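Local coordinates for MetRS related protein (Pyrococcus horikoshii, PDB 2CWP) that probably binds tRNA through an OB-fold domain, as a protein related to methionyl-tRNA synthetase, at residues L34-V39 with S78-Q83; D54-E59 with V96-V101. All coordinates share one frame; numbering follows the deposited sequence.

Both contacts belong to one domain of the OB type, a putative tRNA-binding domain, and their segments alternate along the chain, 34-39 and 54-59 being followed by 78-83 and 96-101. Interaction 1 sets a small two-stranded hairpin against strand 35-40 at the surface; interaction 2 joins the loop that follows strand 45-50 to the 96-101 segment and is partly buried. Their centres lie about 15 Å apart. Ile-35, on strand 35-40 but not part of the contact with the hairpin, packs against the 54-59 loop from the strand's other face: Ile-35 CD1 lies 3.5 Å from Ile-56 O and 3.8 Å from Pro-58 CG. Strand 35-40 is thus flanked by the hairpin and by the 54-59 loop.

Interaction 1 (L34-V39 with S78-Q83); sequences LIKLIV and SGVESQ
A sparse surface contact of side chains, Lys-36 with Val-80 and Leu-34 with Ser-78, joins the start of strand 35-40, in the antiparallel sheet of the OB-type domain, to the separate hairpin formed by strands 75-77 and 80-82. Lys-36 and Val-80 lie in register, their CA atoms 8.0 Å apart, with no hydrogen bond between the two segments. CB of Val-80 points at the strand, and the Lys-36 side chain crosses that of the valine at a slant. The lysine touches with the middle of its chain: Lys-36 CD lies 3.7 Å from Val-80 CG1. With CG anti to the backbone N (chi1 -171°), the chain first runs out to that methyl, then bends at chi3 (94°), which carries NZ away from the valine. Lys-36 also touches Thr-47, and Val-80 reaches Val-49 of the neighbouring strand 45-50. At the hairpin turn, Leu-34 CD1 comes within 3.5 Å of Ser-78 OG. Leu-34 also rests on Phe-77 of the hairpin. Directional bonding of 78-83 comes from strand 45-50, by Gln-83 OE1 to Thr-47 N and weakly by Ser-82 OG to Val-49 N; contact with 34-39, burying just 123 Å², adds only van der Waals packing.

Interaction 2 (D54-E59 with V96-V101); sequences DQIPPE and VYLIPV
Ile-56 and Val-96 bury the most surface here, with Gln-55 next, and together they tie the loop after strand 45-50 to the 96-101 segment, whose first residues pair with strand 89-90. The two side chains of Ile-56 and Val-96 cross at about a right angle, CG1 of the isoleucine lying 4.2 Å from CG1 of the valine. The branches of Ile-56 divide the work: CG1, beside the backbone N (chi1 -55°), faces Val-96, while CG2 of Ile-56 turns to Leu-98 and meets its CD1 at 4.0 Å. Leu-98 continues the apolar surface to Leu-61 and Phe-66, and Val-96 extends it to Ile-52 and Leu-88.

Beside this apolar patch, Gln-55 reaches across with an extended chain beyond CG. Gln-55 OE1 accepts the backbone N-H of Val-96, with Val-96 N 3.0 Å from the oxygen. The bond is nearly straight at the hydrogen (173°), although the donor stands 32° from the carbonyl plane. A water 2.6 Å from Gln-55 OE1 donates a second bond to that oxygen and a weak one to Val-96 O. The other end of the amide, NE2, bonds to Gly-94 O, and the OE1 and NE2 bonds together define which way round the amide sits.

The chemistry is therefore divided: a glutamine amide, used at both ends, pairs with backbone groups around the start of strand 96-97, while buried Ile-56 supplies apolar contact to Val-96 and, through CG2, to the end of the Leu-98 side chain.

Interaction 1 (L34-V39 with S78-Q83)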
loop_
_atom_site.group_PDB
_atom_site.type_symbol
_atom_site.label_atom_id
_atom_site.label_comp_id
_atom_site.label_asym_id
_atom_site.label_seq_id
_atom_site.Cartn_x
_atom_site.Cartn_y
_atom_site.Cartn_z
ATOM N N LEU A 34 6.363 -11.124 -3.134
ATOM C CA LEU A 34 5.327 -10.300 -3.736
ATOM C C LEU A 34 3.889 -10.692 -3.484
ATOM O O LEU A 34 3.535 -11.862 -3.519
ATOM C CB LEU A 34 5.548 -10.182 -5.250
ATOM C CG LEU A 34 6.849 -9.550 -5.752
ATOM C CD1 LEU A 34 6.673 -9.200 -7.229
ATOM C CD2 LEU A 34 7.182 -8.300 -4.975
ATOM N N ILE A 35 3.062 -9.684 -3.227
ATOM C CA ILE A 35 1.634 -9.883 -3.014
ATOM C C ILE A 35 0.873 -8.857 -3.853
ATOM O O ILE A 35 1.188 -7.656 -3.832
ATOM C CB ILE A 35 1.220 -9.682 -1.535
ATOM C CG1 ILE A 35 1.947 -10.679 -0.637
ATOM C CG2 ILE A 35 -0.283 -9.847 -1.395
ATOM C CD1 ILE A 35 1.555 -10.582 0.801
ATOM N N LYS A 36 -0.118 -9.332 -4.598
ATOM C CA LYS A 36 -0.937 -8.449 -5.417
ATOM C C LYS A 36 -2.174 -8.095 -4.615
ATOM O O LYS A 36 -2.821 -8.974 -4.042
ATOM C CB LYS A 36 -1.364 -9.134 -6.716
ATOM C CG LYS A 36 -2.047 -8.190 -7.705
ATOM C CD LYS A 36 -2.309 -8.874 -9.045
ATOM C CE LYS A 36 -3.707 -9.465 -9.119
ATOM N NZ LYS A 36 -4.743 -8.402 -9.212
ATOM N N LEU A 37 -2.489 -6.806 -4.558
ATOM C CA LEU A 37 -3.653 -6.351 -3.821
ATOM C C LEU A 37 -4.635 -5.656 -4.747
ATOM O O LEU A 37 -4.239 -4.968 -5.685
ATOM C CB LEU A 37 -3.243 -5.347 -2.740
ATOM C CG LEU A 37 -2.134 -5.705 -1.749
ATOM C CD1 LEU A 37 -1.613 -4.423 -1.078
ATOM C CD2 LEU A 37 -2.668 -6.698 -0.733
ATOM N N ILE A 38 -5.920 -5.842 -4.483
ATOM C CA ILE A 38 -6.949 -5.162 -5.253
ATOM C C ILE A 38 -7.521 -4.265 -4.167
ATOM O O ILE A 38 -8.157 -4.740 -3.213
ATOM C CB ILE A 38 -8.021 -6.124 -5.772
ATOM C CG1 ILE A 38 -7.381 -7.127 -6.732
ATOM C CG2 ILE A 38 -9.135 -5.330 -6.457
ATOM C CD1 ILE A 38 -8.329 -8.207 -7.219
ATOM N N VAL A 39 -7.281 -2.969 -4.310
ATOM C CA VAL A 39 -7.694 -2.002 -3.302
ATOM C C VAL A 39 -8.796 -1.062 -3.743
ATOM O O VAL A 39 -8.719 -0.449 -4.813
ATOM C CB VAL A 39 -6.465 -1.195 -2.872
ATOM C CG1 VAL A 39 -6.787 -0.292 -1.694
ATOM C CG2 VAL A 39 -5.336 -2.168 -2.559
ATOM N N SER A 78 7.113 -8.329 -11.941
ATOM C CA SER A 78 6.853 -9.690 -12.388
ATOM C C SER A 78 5.623 -9.666 -13.295
ATOM O O SER A 78 4.707 -10.478 -13.154
ATOM C CB SER A 78 6.609 -10.608 -11.185
ATOM O OG SER A 78 7.709 -10.580 -10.290
ATOM N N GLY A 79 5.609 -8.700 -14.209
ATOM C CA GLY A 79 4.514 -8.567 -15.149
ATOM C C GLY A 79 3.219 -8.029 -14.574
ATOM O O GLY A 79 2.194 -8.044 -15.258
ATOM N N VAL A 80 3.248 -7.562 -13.327
ATOM C CA VAL A 80 2.040 -7.024 -12.703
ATOM C C VAL A 80 2.108 -5.506 -12.571
ATOM O O VAL A 80 3.055 -4.953 -12.011
ATOM C CB VAL A 80 1.799 -7.627 -11.307
ATOM C CG1 VAL A 80 0.458 -7.160 -10.776
ATOM C CG2 VAL A 80 1.845 -9.135 -11.375
ATOM N N GLU A 81 1.087 -4.842 -13.096
ATOM C CA GLU A 81 1.007 -3.390 -13.062
ATOM C C GLU A 81 0.576 -2.916 -11.679
ATOM O O GLU A 81 -0.542 -3.177 -11.248
ATOM C CB GLU A 81 0.005 -2.912 -14.125
ATOM C CG GLU A 81 -0.222 -1.402 -14.211
ATOM C CD GLU A 81 0.927 -0.659 -14.877
ATOM O OE1 GLU A 81 2.041 -0.669 -14.314
ATOM O OE2 GLU A 81 0.718 -0.065 -15.963
ATOM N N SER A 82 1.479 -2.231 -10.981
ATOM C CA SER A 82 1.187 -1.699 -9.658
ATOM C C SER A 82 0.815 -0.218 -9.800
ATOM O O SER A 82 1.607 0.583 -10.288
ATOM C CB SER A 82 2.408 -1.849 -8.751
ATOM O OG SER A 82 2.184 -1.219 -7.504
ATOM N N GLN A 83 -0.386 0.143 -9.367
ATOM C CA GLN A 83 -0.856 1.526 -9.474
ATOM C C GLN A 83 -0.830 2.280 -8.135
ATOM O O GLN A 83 -1.681 3.136 -7.883
ATOM C CB GLN A 83 -2.290 1.543 -10.011
ATOM C CG GLN A 83 -2.537 0.686 -11.242
ATOM C CD GLN A 83 -4.015 0.569 -11.561
ATOM O OE1 GLN A 83 -4.779 -0.037 -10.810
ATOM N NE2 GLN A 83 -4.428 1.161 -12.673
#

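Interaction 2 (D54-E59 with V96-V101)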
loop_
_atom_site.group_PDB
_atom_site.type_symbol
_atom_site.label_atom_id
_atom_site.label_comp_id
_atom_site.label_asym_id
_atom_site.label_seq_id
_atom_site.Cartn_x
_atom_site.Cartn_y
_atom_site.Cartn_z
ATOM N N ASP A 54 7.254 -12.473 2.802
ATOM C CA ASP A 54 8.160 -13.314 3.568
ATOM C C ASP A 54 7.975 -13.032 5.060
ATOM O O ASP A 54 8.398 -13.821 5.908
ATOM C CB ASP A 54 9.600 -13.011 3.164
ATOM C CG ASP A 54 9.932 -11.549 3.323
ATOM O OD1 ASP A 54 9.036 -10.723 3.033
ATOM O OD2 ASP A 54 11.069 -11.228 3.731
ATOM N N GLN A 55 7.341 -11.898 5.368
ATOM C CA GLN A 55 7.098 -11.498 6.748
ATOM C C GLN A 55 5.622 -11.366 7.084
ATOM O O GLN A 55 5.221 -11.637 8.204
ATOM C CB GLN A 55 7.761 -10.156 7.038
ATOM C CG GLN A 55 9.269 -10.172 6.974
ATOM C CD GLN A 55 9.852 -8.910 7.570
ATOM O OE1 GLN A 55 9.536 -8.557 8.709
ATOM N NE2 GLN A 55 10.696 -8.213 6.802
ATOM N N ILE A 56 4.823 -10.937 6.111
ATOM C CA ILE A 56 3.392 -10.722 6.320
ATOM C C ILE A 56 2.541 -11.509 5.330
ATOM O O ILE A 56 2.503 -11.185 4.147
ATOM C CB ILE A 56 3.034 -9.220 6.154
ATOM C CG1 ILE A 56 3.898 -8.350 7.075
ATOM C CG2 ILE A 56 1.556 -9.013 6.430
ATOM C CD1 ILE A 56 3.605 -8.528 8.564
ATOM N N PRO A 57 1.822 -12.538 5.802
ATOM C CA PRO A 57 0.993 -13.316 4.879
ATOM C C PRO A 57 -0.189 -12.512 4.331
ATOM O O PRO A 57 -0.691 -11.600 4.983
ATOM C CB PRO A 57 0.551 -14.505 5.730
ATOM C CG PRO A 57 0.429 -13.891 7.087
ATOM C CD PRO A 57 1.694 -13.046 7.177
ATOM N N PRO A 58 -0.651 -12.859 3.121
ATOM C CA PRO A 58 -1.768 -12.220 2.413
ATOM C C PRO A 58 -3.055 -12.083 3.226
ATOM O O PRO A 58 -3.727 -11.050 3.155
ATOM C CB PRO A 58 -1.964 -13.118 1.189
ATOM C CG PRO A 58 -0.603 -13.664 0.947
ATOM C CD PRO A 58 -0.106 -13.981 2.331
ATOM N N GLU A 59 -3.394 -13.115 3.994
ATOM C CA GLU A 59 -4.609 -13.082 4.790
ATOM C C GLU A 59 -4.584 -12.037 5.909
ATOM O O GLU A 59 -5.619 -11.725 6.501
ATOM C CB GLU A 59 -4.941 -14.483 5.357
ATOM C CG GLU A 59 -3.984 -15.051 6.397
ATOM C CD GLU A 59 -2.808 -15.837 5.796
ATOM O OE1 GLU A 59 -2.091 -16.503 6.581
ATOM O OE2 GLU A 59 -2.600 -15.788 4.557
ATOM N N VAL A 96 9.277 -5.644 9.153
ATOM C CA VAL A 96 8.149 -4.856 8.660
ATOM C C VAL A 96 6.903 -5.032 9.535
ATOM O O VAL A 96 6.652 -6.119 10.042
ATOM C CB VAL A 96 7.818 -5.265 7.198
ATOM C CG1 VAL A 96 6.372 -5.009 6.889
ATOM C CG2 VAL A 96 8.684 -4.476 6.236
ATOM N N TYR A 97 6.126 -3.962 9.700
ATOM C CA TYR A 97 4.892 -3.996 10.499
ATOM C C TYR A 97 3.742 -3.297 9.760
ATOM O O TYR A 97 3.912 -2.197 9.227
ATOM C CB TYR A 97 5.050 -3.260 11.830
ATOM C CG TYR A 97 6.147 -3.727 12.751
ATOM C CD1 TYR A 97 7.456 -3.269 12.602
ATOM C CD2 TYR A 97 5.863 -4.577 13.817
ATOM C CE1 TYR A 97 8.456 -3.635 13.500
ATOM C CE2 TYR A 97 6.866 -4.957 14.725
ATOM C CZ TYR A 97 8.152 -4.479 14.555
ATOM O OH TYR A 97 9.131 -4.852 15.438
ATOM N N LEU A 98 2.566 -3.907 9.743
ATOM C CA LEU A 98 1.444 -3.250 9.086
ATOM C C LEU A 98 0.985 -2.080 9.946
ATOM O O LEU A 98 1.163 -2.079 11.165
ATOM C CB LEU A 98 0.259 -4.207 8.907
ATOM C CG LEU A 98 0.444 -5.348 7.911
ATOM C CD1 LEU A 98 -0.850 -6.140 7.821
ATOM C CD2 LEU A 98 0.838 -4.783 6.546
ATOM N N ILE A 99 0.415 -1.077 9.290
ATOM C CA ILE A 99 -0.143 0.081 9.974
ATOM C C ILE A 99 -1.580 0.152 9.468
ATOM O O ILE A 99 -1.878 0.821 8.463
ATOM C CB ILE A 99 0.576 1.415 9.603
ATOM C CG1 ILE A 99 2.048 1.371 10.034
ATOM C CG2 ILE A 99 -0.135 2.600 10.289
ATOM C CD1 ILE A 99 2.850 2.596 9.575
ATOM N N PRO A 100 -2.490 -0.576 10.125
ATOM C CA PRO A 100 -3.871 -0.493 9.638
ATOM C C PRO A 100 -4.503 0.856 10.011
ATOM O O PRO A 100 -4.120 1.481 10.995
ATOM C CB PRO A 100 -4.563 -1.670 10.341
ATOM C CG PRO A 100 -3.799 -1.775 11.664
ATOM C CD PRO A 100 -2.348 -1.587 11.191
ATOM N N VAL A 101 -5.458 1.299 9.199
ATOM C CA VAL A 101 -6.195 2.535 9.444
ATOM C C VAL A 101 -7.439 2.107 10.256
ATOM O O VAL A 101 -7.977 1.026 10.022
ATOM C CB VAL A 101 -6.626 3.148 8.082
ATOM C CG1 VAL A 101 -7.566 4.314 8.275
ATOM C CG2 VAL A 101 -5.374 3.561 7.295
HETATM O O HOH W 1 8.060 -9.149 10.730
#